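Local coordinates for protein ATP-citrate lyase beta-subunit (PDB 6HXJ) that probably takes part, as one subunit of ATP-citrate lyase, in the ATP-dependent cleavage of citrate with CoA into acetyl-CoA and oxaloacetate, at residues 107-111 with 184-188; 163-168 with 198-202. All coordinates share one frame; numbering follows the deposited sequence.

Interaction 1: 107-111 with 184-188; sequences VSIIG and AQSIE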
ATOM      1  N   VAL A 107      25.964 -46.640 -57.399  1.00100.15           N
ATOM      2  CA  VAL A 107      25.957 -46.616 -55.934  1.00 97.01           C
ATOM      3  C   VAL A 107      24.624 -46.039 -55.501  1.00 96.04           C
ATOM      4  O   VAL A 107      24.193 -45.026 -56.030  1.00 95.06           O
ATOM      5  CB  VAL A 107      27.097 -45.812 -55.240  1.00100.41           C
ATOM      6  CG1 VAL A 107      26.884 -45.779 -53.732  1.00 99.07           C
ATOM      7  CG2 VAL A 107      28.484 -46.331 -55.583  1.00102.61           C
ATOM      8  N   SER A 108      23.982 -46.667 -54.537  1.00 89.53           N
ATOM      9  CA  SER A 108      22.761 -46.175 -53.934  1.00 86.74           C
ATOM     10  C   SER A 108      22.652 -46.742 -52.554  1.00 89.15           C
ATOM     11  O   SER A 108      22.990 -47.907 -52.322  1.00 90.17           O
ATOM     12  CB  SER A 108      21.523 -46.532 -54.749  1.00 91.60           C
ATOM     13  OG  SER A 108      21.207 -47.911 -54.663  1.00105.67           O
ATOM     14  N   ILE A 109      22.179 -45.911 -51.634  1.00 83.07           N
ATOM     15  CA  ILE A 109      21.899 -46.255 -50.242  1.00 80.37           C
ATOM     16  C   ILE A 109      20.426 -45.883 -49.964  1.00 83.77           C
ATOM     17  O   ILE A 109      20.054 -44.720 -50.093  1.00 81.12           O
ATOM     18  CB  ILE A 109      22.960 -45.683 -49.255  1.00 81.19           C
ATOM     19  CG1 ILE A 109      22.634 -46.040 -47.816  1.00 79.83           C
ATOM     20  CG2 ILE A 109      23.220 -44.187 -49.415  1.00 80.31           C
ATOM     21  CD1 ILE A 109      23.838 -46.391 -46.980  1.00 89.94           C
ATOM     22  N   ILE A 110      19.587 -46.906 -49.776  1.00 81.99           N
ATOM     23  CA  ILE A 110      18.141 -46.761 -49.611  1.00 82.56           C
ATOM     24  C   ILE A 110      17.760 -47.243 -48.236  1.00 86.07           C
ATOM     25  O   ILE A 110      18.049 -48.395 -47.891  1.00 87.04           O
ATOM     26  CB  ILE A 110      17.353 -47.457 -50.763  1.00 88.49           C
ATOM     27  CG1 ILE A 110      17.740 -48.970 -50.861  1.00 91.99           C
ATOM     28  CG2 ILE A 110      17.624 -46.726 -52.079  1.00 89.89           C
ATOM     29  CD1 ILE A 110      17.474 -49.769 -52.166  1.00101.49           C
ATOM     30  N   GLY A 111      17.180 -46.347 -47.431  1.00 79.22           N
ATOM     31  CA  GLY A 111      16.796 -46.651 -46.063  1.00 77.16           C
ATOM     32  C   GLY A 111      15.663 -47.648 -45.963  1.00 84.35           C
ATOM     33  O   GLY A 111      14.858 -47.769 -46.891  1.00 87.06           O
ATOM     34  N   ALA A 184      19.024 -38.824 -44.445  1.00 75.19           N
ATOM     35  CA  ALA A 184      18.534 -39.162 -45.780  1.00 73.89           C
ATOM     36  C   ALA A 184      17.579 -40.315 -45.735  1.00 77.33           C
ATOM     37  O   ALA A 184      17.650 -41.124 -44.826  1.00 79.82           O
ATOM     38  CB  ALA A 184      19.692 -39.488 -46.717  1.00 74.59           C
ATOM     39  N   GLN A 185      16.702 -40.413 -46.723  1.00 70.82           N
ATOM     40  CA  GLN A 185      15.793 -41.532 -46.927  1.00 68.85           C
ATOM     41  C   GLN A 185      16.462 -42.428 -47.974  1.00 74.07           C
ATOM     42  O   GLN A 185      16.403 -43.655 -47.905  1.00 73.54           O
ATOM     43  CB  GLN A 185      14.431 -41.033 -47.398  1.00 70.19           C
ATOM     44  CG  GLN A 185      13.707 -40.282 -46.283  1.00 83.29           C
ATOM     45  CD  GLN A 185      12.556 -39.406 -46.730  1.00 99.73           C
ATOM     46  OE1 GLN A 185      12.462 -38.946 -47.874  1.00 90.44           O
ATOM     47  NE2 GLN A 185      11.680 -39.102 -45.794  1.00 97.83           N
ATOM     48  N   SER A 186      17.167 -41.803 -48.913  1.00 73.43           N
ATOM     49  CA  SER A 186      17.877 -42.459 -50.003  1.00 74.98           C
ATOM     50  C   SER A 186      18.795 -41.484 -50.756  1.00 81.26           C
ATOM     51  O   SER A 186      18.516 -40.284 -50.825  1.00 80.91           O
ATOM     52  CB  SER A 186      16.903 -43.114 -50.987  1.00 79.69           C
ATOM     53  OG  SER A 186      16.048 -42.162 -51.595  1.00 90.53           O
ATOM     54  N   ILE A 187      19.889 -42.027 -51.328  1.00 79.52           N
ATOM     55  CA  ILE A 187      20.897 -41.334 -52.145  1.00 81.36           C
ATOM     56  C   ILE A 187      21.258 -42.279 -53.292  1.00 87.68           C
ATOM     57  O   ILE A 187      21.671 -43.404 -53.019  1.00 87.51           O
ATOM     58  CB  ILE A 187      22.158 -40.980 -51.306  1.00 84.71           C
ATOM     59  CG1 ILE A 187      21.823 -40.119 -50.046  1.00 84.10           C
ATOM     60  CG2 ILE A 187      23.226 -40.320 -52.197  1.00 87.07           C
ATOM     61  CD1 ILE A 187      22.873 -40.104 -48.924  1.00 90.94           C
ATOM     62  N   GLU A 188      21.103 -41.833 -54.551  1.00 87.03           N
ATOM     63  CA  GLU A 188      21.360 -42.639 -55.735  1.00 89.44           C
ATOM     64  C   GLU A 188      22.334 -41.909 -56.650  1.00 97.89           C
ATOM     65  O   GLU A 188      22.073 -40.777 -57.057  1.00100.85           O
ATOM     66  CB  GLU A 188      20.048 -42.992 -56.463  1.00 91.40           C
ATOM     67  CG  GLU A 188      20.186 -44.177 -57.404  1.00106.32           C
ATOM     68  CD  GLU A 188      19.588 -44.033 -58.792  1.00134.17           C
ATOM     69  OE1 GLU A 188      19.877 -43.019 -59.470  1.00137.39           O
ATOM     70  OE2 GLU A 188      18.877 -44.969 -59.225  1.00125.14           O
TER

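Interaction 2: 163-168 with 198-202; sequences EIAERV and DMRFA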
ATOM      1  N   GLU A 163      43.428 -51.535 -55.942  1.00142.56           N
ATOM      2  CA  GLU A 163      43.409 -50.087 -55.709  1.00140.52           C
ATOM      3  C   GLU A 163      42.056 -49.418 -55.863  1.00140.17           C
ATOM      4  O   GLU A 163      41.773 -48.493 -55.104  1.00137.87           O
ATOM      5  CB  GLU A 163      44.437 -49.367 -56.590  1.00146.00           C
ATOM      6  CG  GLU A 163      45.637 -48.833 -55.818  1.00161.49           C
ATOM      7  CD  GLU A 163      46.934 -48.640 -56.596  1.00184.39           C
ATOM      8  OE1 GLU A 163      46.881 -48.108 -57.729  1.00189.74           O
ATOM      9  OE2 GLU A 163      48.010 -48.973 -56.046  1.00164.70           O
ATOM     10  N   ILE A 164      41.220 -49.837 -56.818  1.00134.81           N
ATOM     11  CA  ILE A 164      39.922 -49.172 -56.994  1.00129.65           C
ATOM     12  C   ILE A 164      38.916 -49.635 -55.939  1.00128.65           C
ATOM     13  O   ILE A 164      38.062 -48.865 -55.528  1.00124.80           O
ATOM     14  CB  ILE A 164      39.409 -49.444 -58.441  1.00133.41           C
ATOM     15  CG1 ILE A 164      40.534 -49.392 -59.479  1.00138.91           C
ATOM     16  CG2 ILE A 164      38.258 -48.525 -58.839  1.00131.68           C
ATOM     17  CD1 ILE A 164      40.777 -50.692 -60.166  1.00149.44           C
ATOM     18  N   ALA A 165      38.995 -50.915 -55.553  1.00124.47           N
ATOM     19  CA  ALA A 165      38.079 -51.522 -54.597  1.00120.19           C
ATOM     20  C   ALA A 165      38.131 -50.767 -53.312  1.00122.19           C
ATOM     21  O   ALA A 165      37.087 -50.369 -52.809  1.00118.79           O
ATOM     22  CB  ALA A 165      38.445 -52.970 -54.369  1.00123.37           C
ATOM     23  N   GLU A 166      39.343 -50.516 -52.807  1.00121.36           N
ATOM     24  CA  GLU A 166      39.552 -49.741 -51.595  1.00120.67           C
ATOM     25  C   GLU A 166      38.956 -48.366 -51.798  1.00121.95           C
ATOM     26  O   GLU A 166      38.171 -47.919 -50.975  1.00119.31           O
ATOM     27  CB  GLU A 166      41.048 -49.630 -51.289  1.00126.99           C
ATOM     28  CG  GLU A 166      41.738 -50.972 -51.111  1.00143.91           C
ATOM     29  CD  GLU A 166      43.236 -50.912 -50.893  1.00175.10           C
ATOM     30  OE1 GLU A 166      43.667 -50.241 -49.927  1.00168.64           O
ATOM     31  OE2 GLU A 166      43.978 -51.566 -51.663  1.00178.69           O
ATOM     32  N   ARG A 167      39.293 -47.725 -52.927  1.00119.46           N
ATOM     33  CA  ARG A 167      38.806 -46.407 -53.307  1.00117.43           C
ATOM     34  C   ARG A 167      37.299 -46.358 -53.320  1.00115.77           C
ATOM     35  O   ARG A 167      36.723 -45.443 -52.739  1.00113.13           O
ATOM     36  CB  ARG A 167      39.364 -46.008 -54.674  1.00121.93           C
ATOM     37  CG  ARG A 167      40.760 -45.431 -54.606  1.00136.68           C
ATOM     38  CD  ARG A 167      41.259 -45.051 -55.979  1.00157.11           C
ATOM     39  NE  ARG A 167      42.711 -44.851 -55.994  1.00177.90           N
ATOM     40  CZ  ARG A 167      43.317 -43.670 -55.884  1.00196.52           C
ATOM     41  NH1 ARG A 167      44.639 -43.592 -55.920  1.00187.44           N
ATOM     42  NH2 ARG A 167      42.603 -42.558 -55.750  1.00183.16           N
ATOM     43  N   VAL A 168      36.662 -47.348 -53.941  1.00110.60           N
ATOM     44  CA  VAL A 168      35.217 -47.474 -53.986  1.00106.22           C
ATOM     45  C   VAL A 168      34.724 -47.618 -52.556  1.00106.27           C
ATOM     46  O   VAL A 168      33.850 -46.863 -52.151  1.00103.19           O
ATOM     47  CB  VAL A 168      34.778 -48.645 -54.880  1.00111.05           C
ATOM     48  CG1 VAL A 168      33.333 -49.020 -54.627  1.00107.72           C
ATOM     49  CG2 VAL A 168      34.977 -48.304 -56.351  1.00113.08           C
ATOM     50  N   ASP A 198      44.472 -40.517 -63.747  1.00175.70           N
ATOM     51  CA  ASP A 198      44.915 -39.957 -62.467  1.00175.02           C
ATOM     52  C   ASP A 198      44.194 -40.537 -61.234  1.00173.29           C
ATOM     53  O   ASP A 198      44.610 -40.232 -60.119  1.00172.45           O
ATOM     54  CB  ASP A 198      44.841 -38.414 -62.480  1.00177.96           C
ATOM     55  CG  ASP A 198      43.466 -37.853 -62.771  1.00180.67           C
ATOM     56  OD1 ASP A 198      42.976 -38.036 -63.911  1.00180.26           O
ATOM     57  OD2 ASP A 198      42.906 -37.184 -61.888  1.00182.64           O
ATOM     58  N   MET A 199      43.172 -41.413 -61.434  1.00166.49           N
ATOM     59  CA  MET A 199      42.354 -42.093 -60.411  1.00161.78           C
ATOM     60  C   MET A 199      41.294 -41.182 -59.770  1.00160.27           C
ATOM     61  O   MET A 199      40.789 -41.500 -58.691  1.00156.53           O
ATOM     62  CB  MET A 199      43.203 -42.806 -59.333  1.00165.56           C
ATOM     63  CG  MET A 199      43.795 -44.120 -59.797  1.00172.73           C
ATOM     64  SD  MET A 199      42.574 -45.453 -59.947  1.00173.94           S
ATOM     65  CE  MET A 199      43.278 -46.666 -58.850  1.00169.90           C
ATOM     66  N   ARG A 200      40.917 -40.097 -60.453  1.00156.13           N
ATOM     67  CA  ARG A 200      39.898 -39.189 -59.930  1.00151.63           C
ATOM     68  C   ARG A 200      38.463 -39.677 -60.179  1.00147.64           C
ATOM     69  O   ARG A 200      38.096 -39.975 -61.317  1.00147.82           O
ATOM     70  CB  ARG A 200      40.090 -37.758 -60.454  1.00155.65           C
ATOM     71  CG  ARG A 200      40.605 -36.784 -59.400  1.00167.79           C
ATOM     72  CD  ARG A 200      40.779 -35.397 -59.983  1.00184.19           C
ATOM     73  NE  ARG A 200      41.990 -34.738 -59.487  1.00199.27           N
ATOM     74  CZ  ARG A 200      42.681 -33.823 -60.165  1.00219.37           C
ATOM     75  NH1 ARG A 200      42.295 -33.454 -61.381  1.00207.72           N
ATOM     76  NH2 ARG A 200      43.768 -33.279 -59.635  1.00211.81           N
ATOM     77  N   PHE A 201      37.649 -39.710 -59.109  1.00137.40           N
ATOM     78  CA  PHE A 201      36.250 -40.116 -59.130  1.00132.26           C
ATOM     79  C   PHE A 201      35.328 -38.884 -59.128  1.00136.06           C
ATOM     80  O   PHE A 201      35.720 -37.815 -58.649  1.00137.50           O
ATOM     81  CB  PHE A 201      35.946 -40.971 -57.898  1.00130.01           C
ATOM     82  CG  PHE A 201      36.384 -42.416 -57.914  1.00131.10           C
ATOM     83  CD1 PHE A 201      37.650 -42.780 -57.476  1.00136.00           C
ATOM     84  CD2 PHE A 201      35.496 -43.425 -58.273  1.00130.32           C
ATOM     85  CE1 PHE A 201      38.036 -44.120 -57.441  1.00137.12           C
ATOM     86  CE2 PHE A 201      35.885 -44.768 -58.241  1.00133.20           C
ATOM     87  CZ  PHE A 201      37.154 -45.104 -57.831  1.00133.83           C
ATOM     88  N   ALA A 202      34.102 -39.040 -59.655  1.00130.24           N
ATOM     89  CA  ALA A 202      33.071 -37.999 -59.687  1.00128.36           C
ATOM     90  C   ALA A 202      31.680 -38.611 -59.713  1.00129.07           C
ATOM     91  O   ALA A 202      31.408 -39.530 -60.486  1.00128.08           O
ATOM     92  CB  ALA A 202      33.247 -37.079 -60.890  1.00132.74           C
TER

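Interaction 1: 107-111 with 184-188
The carbonyl oxygen of Gln185 accepts the amide of Gly111, with Gly111 N and Gln185 O 2.8 Å apart and the N-H nearly straight on the acceptor (161°). Two further bonds join Ile109 and Ile187 in both directions: Ile109 N gives to Ile187 O at 2.9 Å, and Ile187 N returns a bond to Ile109 O at 3.0 Å. Ile109 with Ile187 is therefore the hydrogen-bonded pair of an antiparallel ladder, and Ser108 with Glu188 and Ile110 with Ser186 are the non-hydrogen-bonded pairs beside it. Both carbonyls of the central pair also receive a CA-H contact, Ile187 O from Ser108 CA and Ile109 O from Ser186 CA, each at 3.1 Å. Gly111 brings nothing but backbone to the contact and meets Gln185 through its amide.

On one face of the sheet the two isoleucines lie side by side, pointing the same way, and Ile109 CG2 touches Ile187 CB at 3.9 Å. Ile109 carries CG1 anti to its amide nitrogen (chi1 179°), which leads the CD1 end away from the partner strand and leaves CG2 as the neighbouring branch. Beta-branched residues suit such a buried, extended backbone. The other face bears Ser108, Ile110, Ser186 and Glu188; there Ile110 CG2 meets Ser186 CB, and Ser108 CB meets Glu188 CG at 3.8 Å. The hydroxyl of Ser108 is bonded to Tyr106 OH, and that of Ser186 to Asn209, which Gln185 and Ser186 together face in a classic beta bulge.

Strand 104-112 thus runs between strands 115-121 and 184-195 of the antiparallel sheet, strand 200-210 flanks the latter, and helix 163-181 packs Phe179 on Ile109 and Leu175 on Ile187.

Interaction 2: 163-168 with 198-202
The methyl end of Met199 reaches the first turn of the helix, where CE lies 3.7 Å from Glu163 CB and 3.9 Å from Ile164 CG1. Bends at chi2 (-73°) and chi3 turn the flexible thioether back toward that turn. Ile164 divides its branches between two apolar partners: CG1 serves Met199, whereas CG2 comes to the edge of the Phe201 ring, 3.7 Å from CZ. One turn on, Val168 CG2 approaches Phe201 CE2 obliquely at 4.1 Å.

Helix 163-181 here packs over the beginning of strand 200-210 in the ATP-grasp region; the axes of the segments 163-168 and 200-202 approach to 11.0 Å, at 41° between their directions. Met199, with positive phi, and Arg200 both face Arg195 in a G1 beta bulge, which ends the turn between strands 184-195 and 200-210.

Arg167 adds the contacts of a charged group with apolar ones. Its extended aliphatic part passes the Phe201 ring, with CB 3.6 Å from CE1 and CD in the ring plane at the edge. Farther out, Met199 CB sits over the centre of one guanidinium face, 3.5 Å above the plane. With alanine in place of Arg167, CB would still lie beside the ring, but the edge of Phe201 would lose CD and Met199 CB would probably be left without the guanidinium face that lies against it. Beyond the helix, Phe201 also rests on Ile194 and Pro19.

Overall arrangement
Of the four segments, counted from the N terminus, 107-111 comes first, on strand 104-112; strands 115-121 and 136-141 and helix 148-158 follow, before helix 163-181 opens with segment 163-168. Strand 184-195 is next, and its start at 184-188 closes the loop of interaction 1, after 72 intervening residues. The turn and first residues of strand 200-210, at 198-202, close the shorter loop of interaction 2. The segments alternate, so the two loops cross. Interaction 1 joins two neighbouring strands within the antiparallel sheet; interaction 2 fastens the start of the helix to the same sheet. Their centres lie about 20 Å apart, and the contacts do not touch, but helix 163-181 reaches both.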